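Local coordinates for protein FAD-dependent pyridine nucleotide-disulphide oxidoreductase (Desulfovibrio vulgaris, PDB 3IWA) that probably uses FAD and a reduced pyridine nucleotide to reduce a disulphide or a related substrate, at residues V12-K17 against N316-V321; C20-L25 against T324-G329; D115-A120 against P287-G292; V296-L301 against A331-A336. One frame throughout, in Å; residues are numbered along the deposited sequence. Where two conformers were deposited one is given.

In the fold
Contacts 1 and 2 are two meetings of helix 14-25 with helix 314-326, their centres about 11 Å apart. Contact 3 is the pairing of strands 116-119 and 289-291 in the Rossmann-type sheet that helix 314-326 covers, part of the domain that probably binds FAD. Its centre is about 12 Å from the centre of each helix contact. Leu326 of contact 2 packs on Phe290 and Val118 of contact 3, and Leu14 of contact 1 packs on Ala120. Contact 4 ties the loop after helix 314-326 to the end of strand 296-299. Phe333 of this loop packs on Gln318 of contact 1. The centres of contacts 1 and 4 are about 14 Å apart, and both touch the second subunit.

Contact 1: V12-K17 against N316-V321; sequences VALGPK and NRQGRV
Leu14 and Gly319 mark the closest backbone approach of the two helices, with their CA atoms 5.0 Å apart. Gly319 carries no side chain, and the place where one would begin is taken up by Lys17 CB and Leu14 O. This lets the start of helix 14-25 come close to helix 314-326. Leu14 CG, anti to its backbone N (chi1 -172°), is set beside Gly319 CA. Leu14 CD1 lies 3.6 Å from Gly319 N and 3.8 Å from Gln318 CB. The polar end of Gln318 serves another part of the chain, since OE1 accepts a hydrogen bond from Gly293 N. Helix 14-25 follows strand 5-9, the central strand of a parallel sheet, as the first helix of a Rossmann-type domain. In relatives the start of this helix faces the FAD diphosphate. Lys17 and Asn316 make the other half of the contact, their side chains crossing at about a right angle. The lysine uses its aliphatic chain, which is bent at chi2 (64°). CG sits 3.7 Å from the backbone O of Asn316, and CD is 3.8 Å from OD1 of the same residue. CG also packs 3.9 Å from Arg320 N. Ala13 CB touches Asn316 OD1 more loosely, at 4.2 Å. The second subunit also reaches Lys17 and Asn316, packing its Met447 on both. Asp458 of that subunit forms a salt bridge with Arg320 NH2.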
# COMPACT_ATOMS: atom_id res chain seq x y z
N VAL A 12 -9.55 -6.29 -26.74
CA VAL A 12 -9.80 -6.62 -25.35
C VAL A 12 -9.77 -5.26 -24.65
O VAL A 12 -10.49 -4.30 -25.02
CB VAL A 12 -8.77 -7.70 -24.82
CG1 VAL A 12 -9.15 -9.11 -25.26
CG2 VAL A 12 -7.37 -7.43 -25.31
N ALA A 13 -8.98 -5.17 -23.60
CA ALA A 13 -8.42 -3.90 -23.20
C ALA A 13 -7.08 -3.84 -23.91
O ALA A 13 -6.74 -2.83 -24.50
CB ALA A 13 -8.25 -3.86 -21.67
N LEU A 14 -6.37 -4.96 -23.91
CA LEU A 14 -4.98 -4.94 -24.30
C LEU A 14 -4.67 -4.41 -25.70
O LEU A 14 -3.74 -3.62 -25.85
CB LEU A 14 -4.33 -6.30 -24.05
CG LEU A 14 -2.82 -6.26 -24.25
CD1 LEU A 14 -2.05 -6.67 -23.00
CD2 LEU A 14 -2.42 -7.14 -25.45
N GLY A 15 -5.43 -4.83 -26.71
CA GLY A 15 -5.22 -4.39 -28.10
C GLY A 15 -5.29 -2.88 -28.28
O GLY A 15 -4.29 -2.27 -28.66
N PRO A 16 -6.45 -2.28 -27.98
CA PRO A 16 -6.62 -0.81 -28.00
C PRO A 16 -5.55 -0.07 -27.21
O PRO A 16 -5.02 0.95 -27.67
CB PRO A 16 -8.00 -0.59 -27.37
CG PRO A 16 -8.74 -1.87 -27.63
CD PRO A 16 -7.70 -2.96 -27.60
N LYS A 17 -5.19 -0.59 -26.04
CA LYS A 17 -4.14 0.07 -25.23
C LYS A 17 -2.81 0.06 -25.96
O LYS A 17 -2.14 1.06 -26.04
CB LYS A 17 -3.98 -0.62 -23.87
CG LYS A 17 -3.07 0.13 -22.89
CD LYS A 17 -3.69 1.49 -22.52
CE LYS A 17 -2.86 2.27 -21.47
NZ LYS A 17 -3.69 3.38 -20.81
N ASN A 316 -4.01 -3.26 -19.13
CA ASN A 316 -3.52 -1.92 -19.30
C ASN A 316 -2.02 -1.79 -19.11
O ASN A 316 -1.37 -1.15 -19.91
CB ASN A 316 -4.31 -0.90 -18.47
CG ASN A 316 -5.65 -0.58 -19.13
OD1 ASN A 316 -5.79 -0.78 -20.35
ND2 ASN A 316 -6.65 -0.11 -18.35
N ARG A 317 -1.47 -2.49 -18.13
CA ARG A 317 -0.07 -2.33 -17.79
C ARG A 317 0.76 -2.99 -18.88
O ARG A 317 1.69 -2.37 -19.37
CB ARG A 317 0.23 -2.90 -16.43
CG ARG A 317 -0.59 -2.24 -15.33
CD ARG A 317 -0.31 -2.81 -13.96
NE ARG A 317 -1.27 -2.29 -12.99
CZ ARG A 317 -1.77 -2.96 -11.97
NH1 ARG A 317 -1.42 -4.21 -11.74
NH2 ARG A 317 -2.64 -2.37 -11.16
N GLN A 318 0.38 -4.20 -19.29
CA GLN A 318 1.12 -4.94 -20.32
C GLN A 318 0.94 -4.27 -21.70
O GLN A 318 1.85 -4.25 -22.46
CB GLN A 318 0.72 -6.41 -20.40
CG GLN A 318 0.92 -7.21 -19.13
CD GLN A 318 0.37 -8.63 -19.26
OE1 GLN A 318 -0.16 -9.00 -20.30
NE2 GLN A 318 0.55 -9.43 -18.22
N GLY A 319 -0.22 -3.71 -21.95
CA GLY A 319 -0.49 -3.05 -23.21
C GLY A 319 0.41 -1.86 -23.43
O GLY A 319 0.93 -1.66 -24.54
N ARG A 320 0.62 -1.09 -22.36
CA ARG A 320 1.47 0.07 -22.43
C ARG A 320 2.86 -0.34 -22.81
O ARG A 320 3.45 0.25 -23.69
CB ARG A 320 1.49 0.82 -21.12
CG ARG A 320 2.23 2.12 -21.22
CD ARG A 320 2.03 2.95 -19.94
NE ARG A 320 2.26 4.37 -20.18
CZ ARG A 320 3.41 4.99 -20.05
NH1 ARG A 320 3.46 6.28 -20.30
NH2 ARG A 320 4.50 4.35 -19.66
N VAL A 321 3.38 -1.38 -22.16
CA VAL A 321 4.71 -1.88 -22.47
C VAL A 321 4.75 -2.37 -23.90
O VAL A 321 5.73 -2.11 -24.59
CB VAL A 321 5.15 -3.00 -21.49
CG1 VAL A 321 6.36 -3.80 -21.99
CG2 VAL A 321 5.41 -2.40 -20.07

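Contact 2: C20-L25 against T324-G329; sequences CRFKRL and TNLADG
Arg21 meets Thr324 side-on, holding one hydroxyl with two nitrogens. NE lies 2.6 Å from Thr324 OG1, and NH2 is 2.9 Å from the same atom. The NE bond is the straighter, with an angle of 154° at hydrogen against 135° for NH2. The oxygen lies within 1° of the guanidinium plane, so both N-H groups reach it at the edge. Thr324 OG1 is also hydrogen-bonded to Arg320 O, one turn earlier, which ties the hydroxyl to its own helix. Leu25 comes over one face of the guanidinium, with CD1 offset toward the rim. The same methyl rests 3.6 Å from Thr324 CA. Lower on the side chain, Leu25 CB packs 3.8 Å from Ala327 CB. Phe22 fills the other part of the contact and crosses Leu326 at about a right angle. Its CD1 is 3.6 Å from Leu326 CB, while Ala327 N lies near the ring plane, 3.8 Å from CD1. The neighbouring ring atom CE1 is 3.6 Å from Leu326 O. Arg21 NH1 lies close to the like-charged NH1 of Arg320. Arg21 NH2 makes a long, weak ion pair with Asp458 OD2 of the second subunit. The arrangement joins two helices of a Rossmann-type domain where helix 314-326 ends in a Schellman motif. Gly329 N bonds to Thr324 O and Asp328 N to Asn325 O, with Asp328 as the C-prime residue.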
# COMPACT_ATOMS: atom_id res chain seq x y z
N CYS A 20 -3.01 2.50 -29.10
CA CYS A 20 -3.05 3.90 -28.71
C CYS A 20 -1.71 4.40 -28.16
O CYS A 20 -1.26 5.50 -28.48
CB CYS A 20 -4.13 4.13 -27.67
SG CYS A 20 -4.06 5.77 -27.01
N ARG A 21 -1.05 3.59 -27.35
CA ARG A 21 0.28 3.95 -26.85
C ARG A 21 1.29 3.98 -28.01
O ARG A 21 2.16 4.86 -28.10
CB ARG A 21 0.73 2.94 -25.79
CG ARG A 21 2.16 3.01 -25.40
CD ARG A 21 2.53 4.30 -24.68
NE ARG A 21 3.93 4.26 -24.22
CZ ARG A 21 4.57 5.29 -23.70
NH1 ARG A 21 3.96 6.45 -23.53
NH2 ARG A 21 5.82 5.16 -23.31
N PHE A 22 1.18 2.99 -28.90
CA PHE A 22 2.04 2.93 -30.07
C PHE A 22 1.97 4.23 -30.88
O PHE A 22 3.01 4.84 -31.19
CB PHE A 22 1.62 1.79 -30.98
CG PHE A 22 2.38 1.74 -32.26
CD1 PHE A 22 3.75 1.77 -32.25
CD2 PHE A 22 1.72 1.64 -33.48
CE1 PHE A 22 4.48 1.71 -33.45
CE2 PHE A 22 2.44 1.56 -34.65
CZ PHE A 22 3.82 1.59 -34.63
N LYS A 23 0.74 4.61 -31.20
CA LYS A 23 0.42 5.78 -32.00
C LYS A 23 0.88 7.08 -31.33
O LYS A 23 1.43 7.93 -32.01
CB LYS A 23 -1.08 5.83 -32.33
CG LYS A 23 -1.55 4.78 -33.38
CD LYS A 23 -1.01 5.02 -34.82
CE LYS A 23 -1.58 6.29 -35.51
NZ LYS A 23 -0.71 6.77 -36.66
N ARG A 24 0.74 7.21 -30.01
CA ARG A 24 1.19 8.43 -29.36
C ARG A 24 2.69 8.60 -29.64
O ARG A 24 3.13 9.70 -29.97
CB ARG A 24 0.86 8.46 -27.86
N LEU A 25 3.46 7.52 -29.57
CA LEU A 25 4.91 7.54 -29.81
C LEU A 25 5.37 7.59 -31.29
O LEU A 25 6.41 8.19 -31.62
CB LEU A 25 5.56 6.31 -29.17
CG LEU A 25 5.31 6.14 -27.68
CD1 LEU A 25 5.78 4.76 -27.23
CD2 LEU A 25 5.96 7.29 -26.87
N THR A 324 5.00 0.72 -26.30
CA THR A 324 6.33 1.33 -26.25
C THR A 324 7.34 0.49 -26.99
O THR A 324 8.22 1.02 -27.71
CB THR A 324 6.70 1.50 -24.73
OG1 THR A 324 5.76 2.40 -24.14
CG2 THR A 324 8.11 2.03 -24.51
N ASN A 325 7.26 -0.83 -26.83
CA ASN A 325 8.19 -1.71 -27.51
C ASN A 325 7.91 -1.84 -29.02
O ASN A 325 8.83 -2.07 -29.75
CB ASN A 325 8.27 -3.07 -26.81
CG ASN A 325 8.86 -2.96 -25.42
OD1 ASN A 325 9.47 -1.93 -25.12
ND2 ASN A 325 8.72 -4.01 -24.57
N LEU A 326 6.65 -1.70 -29.45
CA LEU A 326 6.31 -1.60 -30.88
C LEU A 326 6.95 -0.37 -31.49
O LEU A 326 7.29 -0.38 -32.67
CB LEU A 326 4.81 -1.49 -31.14
CG LEU A 326 3.90 -2.66 -30.77
CD1 LEU A 326 2.41 -2.22 -30.73
CD2 LEU A 326 4.14 -3.78 -31.74
N ALA A 327 7.09 0.69 -30.67
CA ALA A 327 7.83 1.90 -31.07
C ALA A 327 9.32 1.86 -30.81
O ALA A 327 9.92 2.89 -30.68
CB ALA A 327 7.25 3.12 -30.45
N ASP A 328 9.92 0.67 -30.74
CA ASP A 328 11.37 0.51 -30.63
C ASP A 328 11.91 0.86 -29.26
O ASP A 328 13.13 0.98 -29.10
CB ASP A 328 12.11 1.31 -31.74
CG ASP A 328 11.79 0.80 -33.16
OD1 ASP A 328 11.98 -0.41 -33.42
OD2 ASP A 328 11.34 1.61 -34.00
N GLY A 329 11.04 0.98 -28.25
CA GLY A 329 11.50 1.16 -26.85
C GLY A 329 12.00 -0.14 -26.25
O GLY A 329 12.07 -1.15 -26.94

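Contact 3: D115-A120 against P287-G292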
# COMPACT_ATOMS: atom_id res chain seq x y z
N ASP A 115 4.76 -5.33 -40.11
CA ASP A 115 6.10 -5.21 -39.55
C ASP A 115 6.14 -5.79 -38.13
O ASP A 115 7.13 -6.38 -37.74
CB ASP A 115 6.52 -3.75 -39.50
CG ASP A 115 6.57 -3.12 -40.89
OD1 ASP A 115 7.64 -3.29 -41.51
OD2 ASP A 115 5.58 -2.47 -41.35
N LYS A 116 5.06 -5.57 -37.37
CA LYS A 116 4.95 -6.11 -36.03
C LYS A 116 3.52 -6.54 -35.83
O LYS A 116 2.62 -5.91 -36.33
CB LYS A 116 5.31 -5.06 -34.97
CG LYS A 116 6.71 -4.48 -35.04
CD LYS A 116 7.79 -5.47 -34.73
CE LYS A 116 9.17 -4.89 -35.10
NZ LYS A 116 10.28 -5.86 -34.82
N LEU A 117 3.33 -7.63 -35.11
CA LEU A 117 2.00 -8.15 -34.77
C LEU A 117 1.78 -8.18 -33.25
O LEU A 117 2.68 -8.51 -32.47
CB LEU A 117 1.86 -9.57 -35.32
CG LEU A 117 0.53 -10.31 -35.26
CD1 LEU A 117 -0.64 -9.58 -35.98
CD2 LEU A 117 0.72 -11.72 -35.83
N VAL A 118 0.57 -7.86 -32.83
CA VAL A 118 0.20 -8.04 -31.44
C VAL A 118 -0.96 -9.03 -31.33
O VAL A 118 -2.01 -8.80 -31.89
CB VAL A 118 -0.23 -6.71 -30.76
CG1 VAL A 118 -0.83 -6.98 -29.31
CG2 VAL A 118 0.90 -5.72 -30.73
N LEU A 119 -0.75 -10.10 -30.55
CA LEU A 119 -1.76 -11.07 -30.24
C LEU A 119 -2.46 -10.79 -28.90
O LEU A 119 -1.89 -10.93 -27.85
CB LEU A 119 -1.15 -12.47 -30.27
CG LEU A 119 -0.44 -12.86 -31.59
CD1 LEU A 119 0.13 -14.24 -31.53
CD2 LEU A 119 -1.40 -12.74 -32.77
N ALA A 120 -3.70 -10.33 -28.97
CA ALA A 120 -4.51 -10.10 -27.80
C ALA A 120 -5.70 -11.03 -27.89
O ALA A 120 -6.82 -10.59 -28.05
CB ALA A 120 -4.97 -8.66 -27.77
N PRO A 287 10.37 -12.53 -32.55
CA PRO A 287 10.66 -11.21 -32.00
C PRO A 287 9.85 -10.06 -32.59
O PRO A 287 9.83 -8.98 -32.03
CB PRO A 287 12.18 -11.02 -32.26
CG PRO A 287 12.55 -12.02 -33.28
CD PRO A 287 11.57 -13.16 -33.14
N ASP A 288 9.13 -10.31 -33.68
CA ASP A 288 8.23 -9.30 -34.26
C ASP A 288 6.78 -9.48 -33.80
O ASP A 288 5.89 -8.72 -34.19
CB ASP A 288 8.34 -9.34 -35.81
CG ASP A 288 9.76 -8.96 -36.32
OD1 ASP A 288 10.37 -8.02 -35.75
OD2 ASP A 288 10.26 -9.60 -37.27
N ILE A 289 6.55 -10.46 -32.95
CA ILE A 289 5.21 -10.74 -32.48
C ILE A 289 5.14 -10.66 -30.96
O ILE A 289 5.84 -11.39 -30.27
CB ILE A 289 4.74 -12.12 -32.91
CG1 ILE A 289 4.81 -12.23 -34.46
CG2 ILE A 289 3.33 -12.36 -32.39
CD1 ILE A 289 4.36 -13.57 -35.02
N PHE A 290 4.27 -9.76 -30.48
CA PHE A 290 4.04 -9.56 -29.05
C PHE A 290 2.71 -10.21 -28.71
O PHE A 290 1.89 -10.39 -29.58
CB PHE A 290 3.97 -8.05 -28.69
CG PHE A 290 5.24 -7.27 -29.01
CD1 PHE A 290 5.42 -6.70 -30.28
CD2 PHE A 290 6.22 -7.09 -28.05
CE1 PHE A 290 6.58 -6.00 -30.58
CE2 PHE A 290 7.39 -6.39 -28.33
CZ PHE A 290 7.58 -5.84 -29.58
N ALA A 291 2.50 -10.50 -27.41
CA ALA A 291 1.31 -11.11 -26.87
C ALA A 291 1.16 -10.63 -25.42
O ALA A 291 2.14 -10.41 -24.74
CB ALA A 291 1.42 -12.64 -26.91
N GLY A 292 -0.07 -10.46 -24.98
CA GLY A 292 -0.35 -10.20 -23.57
C GLY A 292 -1.77 -10.57 -23.17
O GLY A 292 -2.54 -11.08 -23.99
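At one edge of the five-stranded Rossmann-type sheet, Leu117, Val118 and Leu119 pair in parallel with Ile289, Phe290 and Ala291. The bonds pass back and forth between the strands. Leu117 N reaches Asp288 O at 2.9 Å. Phe290 N then reaches Leu117 O at 2.8 Å, and Leu119 N reaches Phe290 O at the same length. A weak bond of 3.4 Å from Gly292 N to Leu119 O ends the series. On one face, Leu117 and Ile289 lie side by side and point the same way. Leu119 CD1 packs 3.8 Å from Ile289 CG2 on that face. The other face carries Val118 and Phe290, where Val118 CG2 comes 4.4 Å from Phe290 CB. At the start of the strands, Lys116 bends at chi2 and forms a salt bridge to Asp288. The modelled distance from Lys116 NZ to Asp288 OD1 is 2.4 Å, which is doubtful as an exact length. Asp288 OD2 is hydrogen-bonded to His97 NE2. Strand 116-119 has strand 5-9 as its other neighbour. Helix 314-326 covers the Val118 and Phe290 face through Ile322 and Leu326, while Ile92 of strand 87-93 packs on Leu117 and Leu119.

Contact 4: V296-L301 against A331-A336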
# COMPACT_ATOMS: atom_id res chain seq x y z
N VAL A 296 -1.33 -15.37 -22.36
CA VAL A 296 0.08 -15.56 -22.06
C VAL A 296 0.33 -16.11 -20.66
O VAL A 296 -0.50 -16.01 -19.78
CB VAL A 296 0.88 -14.21 -22.23
CG1 VAL A 296 0.67 -13.60 -23.63
CG2 VAL A 296 0.50 -13.18 -21.15
N THR A 297 1.52 -16.69 -20.51
CA THR A 297 2.13 -17.00 -19.22
C THR A 297 3.25 -16.02 -18.95
O THR A 297 3.99 -15.70 -19.84
CB THR A 297 2.72 -18.45 -19.11
OG1 THR A 297 3.40 -18.62 -17.84
CG2 THR A 297 3.73 -18.75 -20.25
N ILE A 298 3.35 -15.55 -17.71
CA ILE A 298 4.46 -14.72 -17.25
C ILE A 298 4.91 -15.23 -15.87
O ILE A 298 4.18 -15.94 -15.21
CB ILE A 298 4.05 -13.28 -17.09
CG1 ILE A 298 2.88 -13.18 -16.11
CG2 ILE A 298 3.68 -12.69 -18.42
CD1 ILE A 298 2.37 -11.80 -15.92
N PRO A 299 6.13 -14.88 -15.45
CA PRO A 299 6.66 -15.41 -14.19
C PRO A 299 5.79 -15.07 -12.99
O PRO A 299 5.33 -13.93 -12.85
CB PRO A 299 8.00 -14.69 -14.06
CG PRO A 299 8.36 -14.28 -15.44
CD PRO A 299 7.05 -13.93 -16.07
N ASN A 300 5.50 -16.07 -12.17
CA ASN A 300 4.87 -15.79 -10.91
C ASN A 300 5.98 -15.22 -10.05
O ASN A 300 6.95 -15.92 -9.81
CB ASN A 300 4.32 -17.08 -10.30
CG ASN A 300 3.62 -16.85 -8.97
OD1 ASN A 300 4.20 -16.35 -8.02
ND2 ASN A 300 2.37 -17.20 -8.91
N LEU A 301 5.88 -13.97 -9.60
CA LEU A 301 7.00 -13.40 -8.83
C LEU A 301 7.17 -13.90 -7.37
O LEU A 301 8.11 -13.52 -6.69
CB LEU A 301 7.00 -11.87 -8.89
CG LEU A 301 7.06 -11.32 -10.32
CD1 LEU A 301 6.73 -9.85 -10.29
CD2 LEU A 301 8.40 -11.54 -10.97
N ALA A 331 10.85 -1.03 -22.79
CA ALA A 331 10.04 -1.20 -21.59
C ALA A 331 9.83 -2.70 -21.22
O ALA A 331 9.69 -3.55 -22.10
CB ALA A 331 8.66 -0.49 -21.79
N THR A 332 9.83 -2.98 -19.91
CA THR A 332 9.67 -4.34 -19.38
C THR A 332 8.51 -4.50 -18.40
O THR A 332 8.10 -3.56 -17.73
CB THR A 332 10.96 -4.81 -18.68
OG1 THR A 332 11.24 -3.95 -17.56
CG2 THR A 332 12.14 -4.78 -19.64
N PHE A 333 7.97 -5.70 -18.35
CA PHE A 333 6.92 -6.10 -17.40
C PHE A 333 7.41 -7.40 -16.80
O PHE A 333 7.57 -8.39 -17.51
CB PHE A 333 5.59 -6.30 -18.11
CG PHE A 333 4.45 -6.48 -17.19
CD1 PHE A 333 3.81 -5.38 -16.62
CD2 PHE A 333 4.03 -7.75 -16.83
CE1 PHE A 333 2.77 -5.57 -15.73
CE2 PHE A 333 3.01 -7.93 -15.95
CZ PHE A 333 2.38 -6.86 -15.41
N PRO A 334 7.71 -7.40 -15.48
CA PRO A 334 8.49 -8.50 -14.87
C PRO A 334 7.73 -9.81 -14.62
O PRO A 334 8.35 -10.88 -14.47
CB PRO A 334 8.93 -7.91 -13.53
CG PRO A 334 7.80 -6.94 -13.15
CD PRO A 334 7.39 -6.33 -14.52
N GLY A 335 6.41 -9.72 -14.56
CA GLY A 335 5.58 -10.83 -14.12
C GLY A 335 4.53 -10.29 -13.18
O GLY A 335 4.25 -9.11 -13.19
N ALA A 336 3.99 -11.16 -12.33
CA ALA A 336 2.93 -10.78 -11.43
C ALA A 336 2.97 -11.57 -10.13
O ALA A 336 3.60 -12.66 -10.06
CB ALA A 336 1.60 -10.94 -12.10
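Asn300 and Ala336 form a single backbone bridge, Pro299 CA comes nearest Gly335 CA, and the touching parts of the two backbones run 64° apart. Two hydrogen bonds hold the bridge. Ala336 N donates to Pro299 O at 3.1 Å, and Leu301 N donates to Ala336 O at 2.7 Å. Gly335 CA comes 3.4 Å from Pro299 O. With phi at 136°, a CB there would jam against the preceding carbonyl O and clash with Pro299 O, so glycine suits the position. Leu301 lies against Pro334 and Gly335, with CD1 3.7 Å from Gly335 C and CD2 3.6 Å from Pro334 O. Pro299 touches that same oxygen with CG at 3.5 Å. Ile298 points toward the loop. Its CD1 packs 4.0 Å from Ala336 CB and meets Phe333 at the ring edge, in plane, 3.9 Å from CE2. Phe333 also packs on Arg317 and Gln318 of helix 314-326. Asn434 of the second subunit packs on Phe333 and Pro334. The bridge fastens the connection between helix 314-326 and strand 340-343 to the end of strand 296-299. This connection leads toward the antiparallel sheet of the dimerisation domain, as in other pyridine nucleotide-disulphide oxidoreductases.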